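Local coordinates for GGDEF and EAL domain-containing protein (Vibrio cholerae O1 str. 2010EL-1786, PDB 6PWK), which probably acts as a receptor for the second messenger c-di-GMP, which it binds, in a signalling circuit that controls large adhesins and biofilm formation, at residues A[29-34]-A[45-50]; A[36-41]-A[149-154]; A[144-149]-A[173-178]. All coordinates share one frame; numbering follows the deposited sequence.

Interaction 1: residues A[29-34]-A[45-50]; sequences AYYMSQ and GGVAIL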
loop_
_atom_site.group_PDB
_atom_site.type_symbol
_atom_site.label_atom_id
_atom_site.label_comp_id
_atom_site.label_asym_id
_atom_site.label_seq_id
_atom_site.Cartn_x
_atom_site.Cartn_y
_atom_site.Cartn_z
ATOM N N ALA A 29 -18.674 6.740 13.729
ATOM C CA ALA A 29 -19.044 7.554 14.883
ATOM C C ALA A 29 -20.455 7.232 15.357
ATOM O O ALA A 29 -20.726 7.228 16.565
ATOM C CB ALA A 29 -18.917 9.038 14.541
ATOM N N TYR A 30 -21.369 6.966 14.422
ATOM C CA TYR A 30 -22.705 6.516 14.796
ATOM C C TYR A 30 -22.642 5.209 15.572
ATOM O O TYR A 30 -23.378 5.017 16.547
ATOM C CB TYR A 30 -23.574 6.358 13.546
ATOM C CG TYR A 30 -24.810 5.500 13.733
ATOM C CD1 TYR A 30 -26.011 6.058 14.150
ATOM C CD2 TYR A 30 -24.777 4.133 13.477
ATOM C CE1 TYR A 30 -27.142 5.277 14.315
ATOM C CE2 TYR A 30 -25.900 3.346 13.642
ATOM C CZ TYR A 30 -27.080 3.923 14.059
ATOM O OH TYR A 30 -28.203 3.143 14.223
ATOM N N TYR A 31 -21.763 4.298 15.153
ATOM C CA TYR A 31 -21.673 2.998 15.808
ATOM C C TYR A 31 -21.189 3.132 17.245
ATOM O O TYR A 31 -21.732 2.491 18.151
ATOM C CB TYR A 31 -20.748 2.080 15.017
ATOM C CG TYR A 31 -20.800 0.651 15.481
ATOM C CD1 TYR A 31 -21.839 -0.180 15.094
ATOM C CD2 TYR A 31 -19.817 0.130 16.312
ATOM C CE1 TYR A 31 -21.901 -1.483 15.517
ATOM C CE2 TYR A 31 -19.869 -1.180 16.741
ATOM C CZ TYR A 31 -20.916 -1.979 16.336
ATOM O OH TYR A 31 -20.981 -3.285 16.751
ATOM N N MET A 32 -20.165 3.958 17.472
ATOM C CA MET A 32 -19.649 4.138 18.825
ATOM C C MET A 32 -20.682 4.803 19.726
ATOM O O MET A 32 -20.779 4.477 20.914
ATOM C CB MET A 32 -18.358 4.954 18.785
ATOM C CG MET A 32 -17.304 4.374 17.856
ATOM S SD MET A 32 -16.859 2.683 18.299
ATOM C CE MET A 32 -16.191 2.091 16.747
ATOM N N SER A 33 -21.465 5.734 19.177
ATOM C CA SER A 33 -22.521 6.372 19.959
ATOM C C SER A 33 -23.598 5.367 20.348
ATOM O O SER A 33 -23.994 5.287 21.517
ATOM C CB SER A 33 -23.128 7.536 19.175
ATOM O OG SER A 33 -24.328 7.982 19.781
ATOM N N GLN A 34 -24.088 4.592 19.378
ATOM C CA GLN A 34 -25.080 3.564 19.682
ATOM C C GLN A 34 -24.514 2.498 20.610
ATOM O O GLN A 34 -25.240 1.949 21.445
ATOM C CB GLN A 34 -25.585 2.921 18.392
ATOM C CG GLN A 34 -26.257 3.883 17.431
ATOM C CD GLN A 34 -27.555 4.444 17.972
ATOM O OE1 GLN A 34 -27.564 5.463 18.664
ATOM N NE2 GLN A 34 -28.662 3.783 17.658
ATOM N N GLY A 45 -27.227 -8.246 25.582
ATOM C CA GLY A 45 -27.368 -8.514 24.172
ATOM C C GLY A 45 -26.045 -8.935 23.579
ATOM O O GLY A 45 -25.134 -9.359 24.289
ATOM N N GLY A 46 -25.941 -8.807 22.253
ATOM C CA GLY A 46 -24.753 -9.214 21.542
ATOM C C GLY A 46 -24.313 -8.168 20.535
ATOM O O GLY A 46 -25.018 -7.192 20.261
ATOM N N VAL A 47 -23.125 -8.399 19.984
ATOM C CA VAL A 47 -22.504 -7.486 19.037
ATOM C C VAL A 47 -21.774 -8.326 17.994
ATOM O O VAL A 47 -21.265 -9.412 18.290
ATOM C CB VAL A 47 -21.557 -6.495 19.762
ATOM C CG1 VAL A 47 -20.146 -7.055 19.900
ATOM C CG2 VAL A 47 -21.555 -5.151 19.077
ATOM N N ALA A 48 -21.756 -7.837 16.755
ATOM C CA ALA A 48 -21.240 -8.617 15.640
ATOM C C ALA A 48 -20.521 -7.713 14.651
ATOM O O ALA A 48 -20.811 -6.518 14.552
ATOM C CB ALA A 48 -22.358 -9.384 14.922
ATOM N N ILE A 49 -19.578 -8.303 13.916
ATOM C CA ILE A 49 -18.830 -7.605 12.879
ATOM C C ILE A 49 -18.766 -8.502 11.647
ATOM O O ILE A 49 -18.510 -9.706 11.757
ATOM C CB ILE A 49 -17.414 -7.211 13.348
ATOM C CG1 ILE A 49 -16.700 -6.390 12.272
ATOM C CG2 ILE A 49 -16.590 -8.438 13.726
ATOM C CD1 ILE A 49 -15.340 -5.887 12.697
ATOM N N LEU A 50 -19.021 -7.916 10.481
ATOM C CA LEU A 50 -19.002 -8.627 9.211
ATOM C C LEU A 50 -18.007 -7.941 8.290
ATOM O O LEU A 50 -18.131 -6.741 8.028
ATOM C CB LEU A 50 -20.394 -8.648 8.574
ATOM C CG LEU A 50 -20.465 -9.177 7.141
ATOM C CD1 LEU A 50 -20.199 -10.671 7.113
ATOM C CD2 LEU A 50 -21.807 -8.850 6.501
#
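A chi1 of -169° swings the ring of Y31 to the carbonyl-carbon side, away from its backbone N, and carries it off helix 28-41 toward V47 on strand 45-51. V47 has CG1 lodged between its own backbone N and carbonyl carbon (chi1 88°), and the other methyl, CG2, is the one that meets the tyrosine. The contact is made at the far end of the ring, where Y31 CZ packs 4.2 Å from V47 CG2. The methyl comes in obliquely to the ring, and the two side chains cross at a slant. No hydrogen bond joins the two segments; Y31 OH stays 3.9 Å from A48 O. The hydroxyl of this buried tyrosine makes a weak hydrogen bond to the carbonyl oxygen of I99 on the adjacent strand 96-102. L155 of helix 148-164 packs against both Y31 and V47, while I100, A90 and I92 add further cover to the tyrosine. Y31 thus joins helix 28-41 to the central strand of the five-stranded sheet, the alpha/beta core arrangement of a GGDEF domain.

Interaction 2: residues A[36-41]-A[149-154]; sequences SGWLSE and TTLLSL. With C2E (9,9'-[(2R,3R,3aS,5S,7aR,9R,10R,10aS,12S,14aR)-3,5,10,12-tetrahydroxy-5,12-dioxidooctahydro-2H,7H-difuro[3,2-d:3',2'-j][1,3,7,9,2,8]tetraoxadiphosphacyclododecine-2,9-diyl]bis(2-amino-1,9-dihydro-6H-purin-6-one)), chain D.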
loop_
_atom_site.group_PDB
_atom_site.type_symbol
_atom_site.label_atom_id
_atom_site.label_comp_id
_atom_site.label_asym_id
_atom_site.label_seq_id
_atom_site.Cartn_x
_atom_site.Cartn_y
_atom_site.Cartn_z
ATOM N N SER A 36 -22.058 2.934 22.949
ATOM C CA SER A 36 -21.853 3.460 24.293
ATOM C C SER A 36 -23.170 3.630 25.042
ATOM O O SER A 36 -23.212 3.453 26.265
ATOM C CB SER A 36 -21.102 4.789 24.225
ATOM O OG SER A 36 -20.682 5.206 25.512
ATOM N N GLY A 37 -24.248 3.968 24.334
ATOM C CA GLY A 37 -25.537 4.098 24.993
ATOM C C GLY A 37 -26.132 2.756 25.375
ATOM O O GLY A 37 -26.775 2.627 26.420
ATOM N N TRP A 38 -25.927 1.740 24.534
ATOM C CA TRP A 38 -26.417 0.402 24.847
ATOM C C TRP A 38 -25.692 -0.186 26.051
ATOM O O TRP A 38 -26.298 -0.893 26.865
ATOM C CB TRP A 38 -26.265 -0.503 23.624
ATOM C CG TRP A 38 -26.360 -1.967 23.924
ATOM C CD1 TRP A 38 -27.471 -2.654 24.317
ATOM C CD2 TRP A 38 -25.303 -2.931 23.837
ATOM N NE1 TRP A 38 -27.169 -3.984 24.489
ATOM C CE2 TRP A 38 -25.845 -4.179 24.199
ATOM C CE3 TRP A 38 -23.950 -2.857 23.491
ATOM C CZ2 TRP A 38 -25.082 -5.345 24.226
ATOM C CZ3 TRP A 38 -23.195 -4.015 23.518
ATOM C CH2 TRP A 38 -23.762 -5.242 23.883
ATOM N N LEU A 39 -24.396 0.101 26.185
ATOM C CA LEU A 39 -23.629 -0.432 27.307
ATOM C C LEU A 39 -24.045 0.220 28.620
ATOM O O LEU A 39 -24.262 -0.468 29.625
ATOM C CB LEU A 39 -22.133 -0.232 27.058
ATOM C CG LEU A 39 -21.496 -1.065 25.945
ATOM C CD1 LEU A 39 -20.078 -0.595 25.666
ATOM C CD2 LEU A 39 -21.508 -2.539 26.314
ATOM N N SER A 40 -24.161 1.550 28.630
ATOM C CA SER A 40 -24.418 2.266 29.876
ATOM C C SER A 40 -25.807 1.976 30.431
ATOM O O SER A 40 -25.994 1.979 31.654
ATOM C CB SER A 40 -24.232 3.768 29.661
ATOM O OG SER A 40 -24.974 4.218 28.542
ATOM N N GLU A 41 -26.789 1.724 29.564
ATOM C CA GLU A 41 -28.136 1.422 30.038
ATOM C C GLU A 41 -28.241 -0.013 30.536
ATOM O O GLU A 41 -28.500 -0.257 31.718
ATOM C CB GLU A 41 -29.160 1.677 28.929
ATOM C CG GLU A 41 -30.555 1.162 29.265
ATOM C CD GLU A 41 -31.498 1.209 28.082
ATOM O OE1 GLU A 41 -31.338 2.104 27.226
ATOM O OE2 GLU A 41 -32.398 0.346 28.005
ATOM N N THR A 149 -13.780 -0.505 24.500
ATOM C CA THR A 149 -12.582 -1.058 23.873
ATOM C C THR A 149 -12.514 -2.567 24.053
ATOM O O THR A 149 -11.994 -3.272 23.181
ATOM C CB THR A 149 -11.326 -0.405 24.451
ATOM O OG1 THR A 149 -11.179 -0.787 25.827
ATOM C CG2 THR A 149 -11.420 1.110 24.363
ATOM N N THR A 150 -13.030 -3.072 25.174
ATOM C CA THR A 150 -13.047 -4.512 25.412
ATOM C C THR A 150 -13.878 -5.234 24.357
ATOM O O THR A 150 -13.438 -6.235 23.782
ATOM C CB THR A 150 -13.584 -4.806 26.816
ATOM O OG1 THR A 150 -12.620 -4.403 27.796
ATOM C CG2 THR A 150 -13.886 -6.290 26.981
ATOM N N LEU A 151 -15.088 -4.736 24.090
ATOM C CA LEU A 151 -15.950 -5.397 23.115
ATOM C C LEU A 151 -15.361 -5.327 21.710
ATOM O O LEU A 151 -15.501 -6.273 20.927
ATOM C CB LEU A 151 -17.349 -4.786 23.140
ATOM C CG LEU A 151 -18.261 -5.225 24.288
ATOM C CD1 LEU A 151 -19.716 -4.923 23.958
ATOM C CD2 LEU A 151 -18.073 -6.704 24.593
ATOM N N LEU A 152 -14.705 -4.216 21.372
ATOM C CA LEU A 152 -14.063 -4.117 20.064
ATOM C C LEU A 152 -12.915 -5.109 19.941
ATOM O O LEU A 152 -12.701 -5.689 18.871
ATOM C CB LEU A 152 -13.573 -2.689 19.819
ATOM C CG LEU A 152 -14.653 -1.609 19.706
ATOM C CD1 LEU A 152 -14.027 -0.234 19.516
ATOM C CD2 LEU A 152 -15.616 -1.924 18.573
ATOM N N SER A 153 -12.165 -5.320 21.025
ATOM C CA SER A 153 -11.113 -6.332 21.011
ATOM C C SER A 153 -11.699 -7.733 20.888
ATOM O O SER A 153 -11.196 -8.557 20.113
ATOM C CB SER A 153 -10.259 -6.215 22.273
ATOM O OG SER A 153 -9.532 -5.000 22.284
ATOM N N LEU A 154 -12.758 -8.024 21.648
ATOM C CA LEU A 154 -13.443 -9.303 21.510
ATOM C C LEU A 154 -13.994 -9.478 20.102
ATOM O O LEU A 154 -13.930 -10.574 19.531
ATOM C CB LEU A 154 -14.571 -9.404 22.536
ATOM C CG LEU A 154 -14.188 -9.732 23.977
ATOM C CD1 LEU A 154 -15.234 -9.195 24.935
ATOM C CD2 LEU A 154 -14.037 -11.233 24.143
HETATM P P1 C2E D . -5.677 -1.937 18.358
HETATM O O2P C2E D . -5.450 -1.862 16.869
HETATM O O1P C2E D . -4.336 -2.315 18.909
HETATM O "O5'" C2E D . -5.953 -0.493 19.067
HETATM C "C5'" C2E D . -5.671 -0.330 20.421
HETATM C "C4'" C2E D . -6.086 1.139 20.669
HETATM O "O4'" C2E D . -5.367 1.917 19.909
HETATM C "C3'" C2E D . -7.480 1.285 20.026
HETATM O "O3'" C2E D . -8.475 0.982 20.884
HETATM C "C2'" C2E D . -7.542 2.762 19.590
HETATM O "O2'" C2E D . -8.222 3.582 20.634
HETATM C "C1'" C2E D . -6.303 3.179 19.550
HETATM N N9 C2E D . -5.957 3.791 18.291
HETATM C C8 C2E D . -5.832 2.609 17.636
HETATM N N7 C2E D . -5.501 2.916 16.357
HETATM C C5 C2E D . -5.418 4.245 16.233
HETATM C C6 C2E D . -5.089 5.204 15.063
HETATM O O6 C2E D . -4.833 4.801 13.978
HETATM N N1 C2E D . -5.079 6.631 15.256
HETATM C C2 C2E D . -5.382 7.188 16.555
HETATM N N2 C2E D . -5.404 8.614 16.866
HETATM N N3 C2E D . -5.688 6.263 17.636
HETATM C C4 C2E D . -5.697 4.782 17.445
HETATM P P11 C2E D . -9.948 0.850 20.117
HETATM O O21 C2E D . -10.327 1.882 19.077
HETATM O O11 C2E D . -10.982 1.036 21.193
HETATM O O5A C2E D . -10.044 -0.751 19.703
HETATM C C5A C2E D . -9.227 -1.632 20.427
HETATM C C4A C2E D . -9.177 -2.915 19.702
HETATM O O4A C2E D . -10.343 -3.197 19.173
HETATM C C3A C2E D . -8.092 -2.762 18.428
HETATM O O3A C2E D . -6.702 -3.139 18.851
HETATM C C2A C2E D . -8.474 -3.539 17.572
HETATM O O2A C2E D . -7.880 -4.896 17.845
HETATM C C1A C2E D . -10.089 -3.556 17.725
HETATM N N91 C2E D . -10.676 -2.706 16.907
HETATM C C81 C2E D . -10.983 -1.413 17.105
HETATM N N71 C2E D . -11.589 -0.986 15.984
HETATM C C51 C2E D . -11.650 -2.002 15.126
HETATM C C61 C2E D . -12.217 -2.120 13.714
HETATM O O61 C2E D . -12.710 -1.166 13.229
HETATM N N11 C2E D . -12.164 -3.348 12.978
HETATM C C21 C2E D . -11.560 -4.508 13.577
HETATM N N21 C2E D . -11.494 -5.765 12.843
HETATM N N31 C2E D . -11.019 -4.385 14.934
HETATM C C41 C2E D . -11.081 -3.094 15.696
#
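W38 and L39 of helix 28-41 both reach one methyl, CD1 of L151 on helix 148-164. The segment starts at S36, whose carbonyl O is taken up one helical turn later. At W38, a chi1 of 163° turns the indole to the side of the carbonyl carbon, and its six-membered part meets L151 CD1 at the edge, near the ring plane, with W38 CZ3 at 3.6 Å. The two side chains cross at about a right angle, and W38 NE1 is satisfied by the carbonyl of I44. L39 slides past L151 in the opposite direction and sets its CD2 3.8 Å from L151 CD1. S40 then bonds back to S36 O twice, through its backbone N and through OG, the latter in the carbonyl plane and on a lone pair. N142 of strand 136-142 touches W38, L39 and L151. Helix 148-164 also borders bound c-di-GMP: L152 CB lies 3.3 Å from O4A of the ligand, which T149 and S153 touch too. S153 OG also bonds to T149 O, on the opposite face of that carbonyl from S153 N. This is apolar helix-helix packing within the GGDEF domain, directly behind a c-di-GMP pocket.

Interaction 3: residues A[144-149]-A[173-178]; sequences RQSSTT and ISSDTD. With C2E (9,9'-[(2R,3R,3aS,5S,7aR,9R,10R,10aS,12S,14aR)-3,5,10,12-tetrahydroxy-5,12-dioxidooctahydro-2H,7H-difuro[3,2-d:3',2'-j][1,3,7,9,2,8]tetraoxadiphosphacyclododecine-2,9-diyl]bis(2-amino-1,9-dihydro-6H-purin-6-one)), chain D.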
loop_
_atom_site.group_PDB
_atom_site.type_symbol
_atom_site.label_atom_id
_atom_site.label_comp_id
_atom_site.label_asym_id
_atom_site.label_seq_id
_atom_site.Cartn_x
_atom_site.Cartn_y
_atom_site.Cartn_z
ATOM N N ARG A 144 -20.978 -10.119 30.548
ATOM C CA ARG A 144 -20.379 -9.436 31.684
ATOM C C ARG A 144 -20.356 -7.944 31.382
ATOM O O ARG A 144 -20.590 -7.518 30.248
ATOM C CB ARG A 144 -18.964 -9.953 31.986
ATOM C CG ARG A 144 -18.911 -11.385 32.497
ATOM C CD ARG A 144 -17.494 -11.798 32.864
ATOM N NE ARG A 144 -17.455 -13.128 33.468
ATOM C CZ ARG A 144 -16.349 -13.722 33.904
ATOM N NH1 ARG A 144 -15.178 -13.109 33.804
ATOM N NH2 ARG A 144 -16.413 -14.934 34.440
ATOM N N GLN A 145 -20.080 -7.140 32.406
ATOM C CA GLN A 145 -19.982 -5.696 32.219
ATOM C C GLN A 145 -18.643 -5.386 31.559
ATOM O O GLN A 145 -17.583 -5.582 32.164
ATOM C CB GLN A 145 -20.129 -4.958 33.546
ATOM C CG GLN A 145 -20.367 -3.462 33.378
ATOM C CD GLN A 145 -20.322 -2.707 34.690
ATOM O OE1 GLN A 145 -19.419 -2.901 35.501
ATOM N NE2 GLN A 145 -21.304 -1.837 34.907
ATOM N N SER A 146 -18.687 -4.906 30.320
ATOM C CA SER A 146 -17.491 -4.686 29.523
ATOM C C SER A 146 -17.438 -3.245 29.034
ATOM O O SER A 146 -18.472 -2.613 28.792
ATOM C CB SER A 146 -17.445 -5.640 28.321
ATOM O OG SER A 146 -17.668 -6.980 28.724
ATOM N N SER A 147 -16.218 -2.730 28.890
ATOM C CA SER A 147 -16.010 -1.403 28.333
ATOM C C SER A 147 -16.154 -1.451 26.813
ATOM O O SER A 147 -16.379 -2.507 26.213
ATOM C CB SER A 147 -14.642 -0.863 28.738
ATOM O OG SER A 147 -13.603 -1.560 28.075
ATOM N N THR A 148 -16.015 -0.290 26.172
ATOM C CA THR A 148 -16.208 -0.235 24.728
ATOM C C THR A 148 -14.985 -0.749 23.975
ATOM O O THR A 148 -15.125 -1.379 22.920
ATOM C CB THR A 148 -16.564 1.190 24.289
ATOM O OG1 THR A 148 -16.895 1.195 22.895
ATOM C CG2 THR A 148 -15.411 2.156 24.540
ATOM N N THR A 149 -13.780 -0.505 24.500
ATOM C CA THR A 149 -12.582 -1.058 23.873
ATOM C C THR A 149 -12.514 -2.567 24.053
ATOM O O THR A 149 -11.994 -3.272 23.181
ATOM C CB THR A 149 -11.326 -0.405 24.451
ATOM O OG1 THR A 149 -11.179 -0.787 25.827
ATOM C CG2 THR A 149 -11.420 1.110 24.363
ATOM N N ILE A 173 -17.417 -15.764 20.345
ATOM C CA ILE A 173 -16.733 -15.639 21.626
ATOM C C ILE A 173 -17.688 -14.960 22.596
ATOM O O ILE A 173 -18.289 -13.936 22.260
ATOM C CB ILE A 173 -15.426 -14.830 21.511
ATOM C CG1 ILE A 173 -14.463 -15.483 20.520
ATOM C CG2 ILE A 173 -14.761 -14.691 22.870
ATOM C CD1 ILE A 173 -13.127 -14.772 20.415
ATOM N N SER A 174 -17.835 -15.523 23.788
ATOM C CA SER A 174 -18.657 -14.900 24.815
ATOM C C SER A 174 -17.795 -13.984 25.672
ATOM O O SER A 174 -16.621 -14.266 25.921
ATOM C CB SER A 174 -19.338 -15.958 25.683
ATOM O OG SER A 174 -20.129 -15.351 26.690
ATOM N N SER A 175 -18.388 -12.872 26.122
ATOM C CA SER A 175 -17.624 -11.873 26.864
ATOM C C SER A 175 -17.082 -12.414 28.180
ATOM O O SER A 175 -16.152 -11.827 28.745
ATOM C CB SER A 175 -18.484 -10.638 27.135
ATOM O OG SER A 175 -19.181 -10.763 28.362
ATOM N N ASP A 176 -17.635 -13.515 28.680
ATOM C CA ASP A 176 -17.189 -14.125 29.923
ATOM C C ASP A 176 -16.086 -15.155 29.714
ATOM O O ASP A 176 -15.715 -15.847 30.668
ATOM C CB ASP A 176 -18.377 -14.770 30.648
ATOM C CG ASP A 176 -19.162 -15.727 29.760
ATOM O OD1 ASP A 176 -18.630 -16.149 28.713
ATOM O OD2 ASP A 176 -20.317 -16.053 30.108
ATOM N N THR A 177 -15.557 -15.268 28.496
ATOM C CA THR A 177 -14.607 -16.326 28.178
ATOM C C THR A 177 -13.338 -16.196 29.011
ATOM O O THR A 177 -12.920 -15.097 29.390
ATOM C CB THR A 177 -14.253 -16.299 26.688
ATOM O OG1 THR A 177 -13.382 -17.395 26.383
ATOM C CG2 THR A 177 -13.554 -14.994 26.321
ATOM N N ASP A 178 -12.733 -17.344 29.312
ATOM C CA ASP A 178 -11.430 -17.367 29.962
ATOM C C ASP A 178 -10.284 -17.207 28.975
ATOM O O ASP A 178 -9.137 -17.047 29.404
ATOM C CB ASP A 178 -11.250 -18.671 30.745
ATOM C CG ASP A 178 -12.119 -18.732 31.986
ATOM O OD1 ASP A 178 -12.499 -17.661 32.504
ATOM O OD2 ASP A 178 -12.415 -19.854 32.448
HETATM P P1 C2E D . -5.677 -1.937 18.358
HETATM O O2P C2E D . -5.450 -1.862 16.869
HETATM O O1P C2E D . -4.336 -2.315 18.909
HETATM O "O5'" C2E D . -5.953 -0.493 19.067
HETATM C "C5'" C2E D . -5.671 -0.330 20.421
HETATM C "C4'" C2E D . -6.086 1.139 20.669
HETATM O "O4'" C2E D . -5.367 1.917 19.909
HETATM C "C3'" C2E D . -7.480 1.285 20.026
HETATM O "O3'" C2E D . -8.475 0.982 20.884
HETATM C "C2'" C2E D . -7.542 2.762 19.590
HETATM O "O2'" C2E D . -8.222 3.582 20.634
HETATM C "C1'" C2E D . -6.303 3.179 19.550
HETATM N N9 C2E D . -5.957 3.791 18.291
HETATM C C8 C2E D . -5.832 2.609 17.636
HETATM N N7 C2E D . -5.501 2.916 16.357
HETATM C C5 C2E D . -5.418 4.245 16.233
HETATM C C6 C2E D . -5.089 5.204 15.063
HETATM O O6 C2E D . -4.833 4.801 13.978
HETATM N N1 C2E D . -5.079 6.631 15.256
HETATM C C2 C2E D . -5.382 7.188 16.555
HETATM N N2 C2E D . -5.404 8.614 16.866
HETATM N N3 C2E D . -5.688 6.263 17.636
HETATM C C4 C2E D . -5.697 4.782 17.445
HETATM P P11 C2E D . -9.948 0.850 20.117
HETATM O O21 C2E D . -10.327 1.882 19.077
HETATM O O11 C2E D . -10.982 1.036 21.193
HETATM O O5A C2E D . -10.044 -0.751 19.703
HETATM C C5A C2E D . -9.227 -1.632 20.427
HETATM C C4A C2E D . -9.177 -2.915 19.702
HETATM O O4A C2E D . -10.343 -3.197 19.173
HETATM C C3A C2E D . -8.092 -2.762 18.428
HETATM O O3A C2E D . -6.702 -3.139 18.851
HETATM C C2A C2E D . -8.474 -3.539 17.572
HETATM O O2A C2E D . -7.880 -4.896 17.845
HETATM C C1A C2E D . -10.089 -3.556 17.725
HETATM N N91 C2E D . -10.676 -2.706 16.907
HETATM C C81 C2E D . -10.983 -1.413 17.105
HETATM N N71 C2E D . -11.589 -0.986 15.984
HETATM C C51 C2E D . -11.650 -2.002 15.126
HETATM C C61 C2E D . -12.217 -2.120 13.714
HETATM O O61 C2E D . -12.710 -1.166 13.229
HETATM N N11 C2E D . -12.164 -3.348 12.978
HETATM C C21 C2E D . -11.560 -4.508 13.577
HETATM N N21 C2E D . -11.494 -5.765 12.843
HETATM N N31 C2E D . -11.019 -4.385 14.934
HETATM C C41 C2E D . -11.081 -3.094 15.696
#
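R144 lays an extended side chain across the turn that holds S175 and D176. Its backbone N makes a weak hydrogen bond to S175 OG, 2.9 Å long but bent to 124° at the hydrogen, and R144 CB sits 3.7 Å from that same oxygen. With chi1 at -68°, R144 CG leaves CB opposite the carbonyl carbon and beside the backbone N, and comes within 3.9 Å of D176 CB. Farther out, R144 CD runs 3.8 Å from D176 CA. At R144 NE the nearest atom is D176 CB, 3.4 Å away. The guanidinium then spreads with one face over the D176 main chain, whose O sits above its centre; at the tip, R144 CZ and NH2 both lie 3.9 Å from D176 O. The arginine therefore rests on the backbone of D176 and does not pair with its acid: the carboxylate leads away, and the two flat groups are turned 85° against each other. D176 instead uses OD1 to accept from S174 OG, which comes from above the carboxylate plane. S174 and T177 are the ends of a type I turn, closed by T177 N on S174 O. S175 OG has a stronger partner in the backbone N of K143, and S146 OG, 4.1 Å from S175 CB, is bonded to N142 OD1. This surface contact joins the loop leaving strand 136-142 to the turn after strand 171-174, two neighbouring parallel strands linked through helix 148-164 as a beta-alpha-beta crossover of the GGDEF domain.

From the N terminus, helix 28-41 opens both of the first two contacts. Interaction 1 closes a short loop, bringing the chain back from that helix to strand 45-51. Interaction 2 starts farther down the same helix and closes only at helix 148-164, more than a hundred residues later, so its segments alternate with those of interaction 1. Interaction 3 opens at 144-149, shares T149 with interaction 2, crosses it and closes beyond strand 171-174, wholly after interaction 1. W38 also packs on G45, and L154 on I173, so interaction 2 touches both others. Together they tie two helices and the sheet into one domain, with c-di-GMP beside helix 148-164.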